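Cytochrome c55X (Pseudomonas aeruginosa PAO1, PDB 6TP9) carries electrons in the periplasm as a monohaem c-type cytochrome associated with haem d1 biosynthesis. Local coordinates at the interface of chains A and B. Numbering follows the deposited sequence. Chains: chain A/B, Cytochrome c55X.

Contacts 1 and 2 lie about 27 Å apart, measured between the centres of their C-alpha atoms. Each sets the N-terminal helix of one chain against the C-terminal part of the other. In contact 1 helix 10-27 of chain A meets chain B. In contact 2 the roles are exchanged. A:Leu19 and B:Leu73 meet in contact 1, and B:Leu19 and A:Leu73 in contact 2, so the patches sample symmetry-related halves of one two-fold interface. Contact 1 adds a salt bridge near the helix start; contact 2 adds A:Trp69, from the partner chain, packed against a later stretch of the helix. The exchange fits the 3D domain swapping reported for this protein.

Contact 1: the interface of chains A and B. Residues chain A 8, 12, 16, 19; chain B 72-73, 77.
Helix 10-27 of chain A, with A:Pro8 just ahead of it, meets the loop at B:Leu72 and B:Leu73 and the first turns of helix 75-87 of chain B. The main polar link is a salt bridge from A:Arg12 to B:Asp77. The guanidinium nitrogen NH2 of A:Arg12 donates to the carboxylate oxygen OD2 of B:Asp77 at 2.6 Å. The bond is nearly straight, 170° at the hydrogen. OD2 lies in the guanidinium plane, but NH2 reaches it from above the carboxylate plane. The two planes stand 75° apart, so the pairing is not flat. A second, weak bond runs from NE of A:Arg12 to OD1 of B:Asp77 at 3.4 Å. The side chain of A:Arg12 bends at chi2 (60°), which turns its end along the helix toward chain B. A weak bond from the same NH2 to the backbone O of B:Leu72 spans 3.1 Å. A:Leu16 CD2 covers one face of the guanidinium, over its centre.

The apolar part lies beside this bridge. A:Leu16 CD2 touches B:Leu73 CD2 at 3.7 Å, the two side chains sliding past each other in opposite directions. A:Leu19 meets that same methyl tip to tip, CD2 to CD2, at 4.1 Å. A:Pro8 CG borders OD1 of B:Asp77 at 3.7 Å. The patch fastens the N-terminal helix of one chain onto the C-terminal helix of the other, an interhelical packing typical of small c-type cytochromes.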
# COMPACT_ATOMS: atom_id res chain seq x y z
N PRO A 8 0.72 -11.04 18.79
CA PRO A 8 -0.48 -10.23 18.55
C PRO A 8 -1.69 -11.07 18.16
O PRO A 8 -1.54 -11.99 17.35
CB PRO A 8 -0.06 -9.31 17.40
CG PRO A 8 1.43 -9.34 17.39
CD PRO A 8 1.81 -10.71 17.86
N ARG A 12 -5.61 -7.39 16.73
CA ARG A 12 -4.39 -6.58 16.72
C ARG A 12 -3.65 -6.70 15.40
O ARG A 12 -3.19 -5.70 14.84
CB ARG A 12 -3.49 -6.99 17.88
CG ARG A 12 -2.19 -6.21 17.99
CD ARG A 12 -2.41 -4.72 18.18
NE ARG A 12 -1.19 -4.05 18.63
CZ ARG A 12 -0.99 -2.74 18.59
NH1 ARG A 12 -1.91 -1.93 18.10
NH2 ARG A 12 0.16 -2.24 19.03
N LEU A 16 -2.27 -3.65 12.92
CA LEU A 16 -0.90 -3.53 12.43
C LEU A 16 -0.87 -3.53 10.91
O LEU A 16 -0.10 -2.78 10.30
CB LEU A 16 -0.05 -4.66 13.01
CG LEU A 16 -0.09 -4.73 14.54
CD1 LEU A 16 0.60 -5.98 15.05
CD2 LEU A 16 0.53 -3.49 15.16
N LEU A 19 -2.06 -0.05 9.94
CA LEU A 19 -0.97 0.89 10.21
C LEU A 19 0.11 0.79 9.14
O LEU A 19 0.58 1.80 8.61
CB LEU A 19 -0.39 0.63 11.60
CG LEU A 19 0.80 1.50 12.01
CD1 LEU A 19 0.33 2.92 12.31
CD2 LEU A 19 1.52 0.90 13.19
N LEU B 72 3.68 3.11 20.65
CA LEU B 72 2.45 2.42 20.28
C LEU B 72 2.61 0.92 20.12
O LEU B 72 1.63 0.19 20.28
CB LEU B 72 1.92 2.98 18.95
CG LEU B 72 1.42 4.42 18.98
CD1 LEU B 72 1.32 4.97 17.57
CD2 LEU B 72 0.08 4.48 19.68
N LEU B 73 3.81 0.44 19.80
CA LEU B 73 4.03 -0.94 19.42
C LEU B 73 4.92 -1.63 20.45
O LEU B 73 5.99 -1.12 20.80
CB LEU B 73 4.67 -1.02 18.04
CG LEU B 73 3.93 -0.30 16.92
CD1 LEU B 73 4.70 -0.46 15.62
CD2 LEU B 73 2.51 -0.81 16.78
N ASP B 77 4.55 -6.66 18.57
CA ASP B 77 3.97 -5.98 17.41
C ASP B 77 5.03 -5.70 16.35
O ASP B 77 4.84 -6.02 15.17
CB ASP B 77 3.31 -4.67 17.86
CG ASP B 77 2.23 -4.90 18.90
OD1 ASP B 77 1.60 -5.97 18.88
OD2 ASP B 77 2.01 -3.99 19.73

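Contact 2: the interface of chains A and B. Residues chain A 69, 73, 81; chain B 19, 23.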
# COMPACT_ATOMS: atom_id res chain seq x y z
N TRP A 69 -16.20 -1.22 -12.56
CA TRP A 69 -16.49 -0.72 -11.22
C TRP A 69 -17.51 0.42 -11.22
O TRP A 69 -17.73 1.03 -10.16
CB TRP A 69 -15.20 -0.27 -10.54
CG TRP A 69 -14.21 -1.38 -10.37
CD1 TRP A 69 -13.21 -1.74 -11.24
CD2 TRP A 69 -14.12 -2.28 -9.27
NE1 TRP A 69 -12.51 -2.81 -10.73
CE2 TRP A 69 -13.05 -3.16 -9.53
CE3 TRP A 69 -14.84 -2.43 -8.08
CZ2 TRP A 69 -12.69 -4.17 -8.64
CZ3 TRP A 69 -14.48 -3.44 -7.21
CH2 TRP A 69 -13.42 -4.29 -7.49
N LEU A 73 -18.76 2.67 -8.17
CA LEU A 73 -17.98 3.90 -8.17
C LEU A 73 -18.58 4.92 -9.12
O LEU A 73 -18.97 4.58 -10.24
CB LEU A 73 -16.53 3.63 -8.58
CG LEU A 73 -15.75 2.60 -7.77
CD1 LEU A 73 -14.41 2.31 -8.44
CD2 LEU A 73 -15.53 3.07 -6.34
N LEU A 81 -9.35 7.60 -7.55
CA LEU A 81 -8.51 6.41 -7.48
C LEU A 81 -7.33 6.52 -8.43
O LEU A 81 -6.18 6.24 -8.07
CB LEU A 81 -9.33 5.16 -7.80
CG LEU A 81 -10.35 4.70 -6.76
CD1 LEU A 81 -11.15 3.52 -7.28
CD2 LEU A 81 -9.66 4.35 -5.46
N LEU B 19 -10.95 0.00 -0.65
CA LEU B 19 -11.12 -0.72 -1.91
C LEU B 19 -9.78 -0.89 -2.62
O LEU B 19 -9.48 -1.97 -3.14
CB LEU B 19 -12.11 0.02 -2.81
CG LEU B 19 -12.41 -0.65 -4.15
CD1 LEU B 19 -13.22 -1.92 -3.92
CD2 LEU B 19 -13.14 0.30 -5.08
N ASP B 23 -9.42 -4.88 -2.72
CA ASP B 23 -9.87 -5.40 -4.01
C ASP B 23 -8.84 -5.18 -5.10
O ASP B 23 -8.35 -6.14 -5.71
CB ASP B 23 -11.21 -4.76 -4.38
CG ASP B 23 -12.33 -5.14 -3.43
OD1 ASP B 23 -12.41 -4.53 -2.35
OD2 ASP B 23 -13.11 -6.06 -3.75
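The carboxylate oxygen OD2 of B:Asp23 stands 4.1 Å from the ring carbon CH2 of A:Trp69. This is a contact at the rim of the indole and not a polar bond; the residues at hand meet by packing. The side-chain methylene CB of B:Asp23 comes nearer to the same CH2, at 3.8 Å. The carboxylate is turned almost square to the indole, with the planes 81° apart. It therefore does not stack on the ring.

One turn earlier on the same helix, B:Leu19 meets the neighbouring ring carbon. Its CD1 lies 3.8 Å from A:Trp69 CZ3. This methyl and the methylene of B:Asp23 approach from the same side of the indole plane, displaced toward its outer rim. The six-membered end of the indole is thus presented to two successive turns of the partner helix. The side chains of B:Leu19 and A:Trp69 cross obliquely.

The other branch of B:Leu19 points to a second apolar group. Its CD2 reaches A:Leu73 CD2 at 3.9 Å, tip to tip. In B:Leu19, CG is anti to the backbone N (chi1 -178°), and the two methyls then diverge, one to the tryptophan and one to the leucine. A:Leu81 stands further back, with CD1 4.4 Å from B:Leu19 CD2. B:Leu19 is thus flanked by side chains from the loop and the last helix of chain A. The patch is small, hiding 91 Å² in sum.

A:Trp69 and B:Asp23 both belong to the haem c surroundings. B:Asp23 directly precedes the CXXCH motif, whose B:Cys24 and B:Cys27 bind the haem covalently and whose B:His28 is the proximal iron ligand. A:Trp69 follows A:Met66, the probable distal ligand, in the loop leading to helix 75-86. The contact therefore packs helix 10-28 of chain B against the C-terminal side of chain A, probably beside a haem pocket built from both chains.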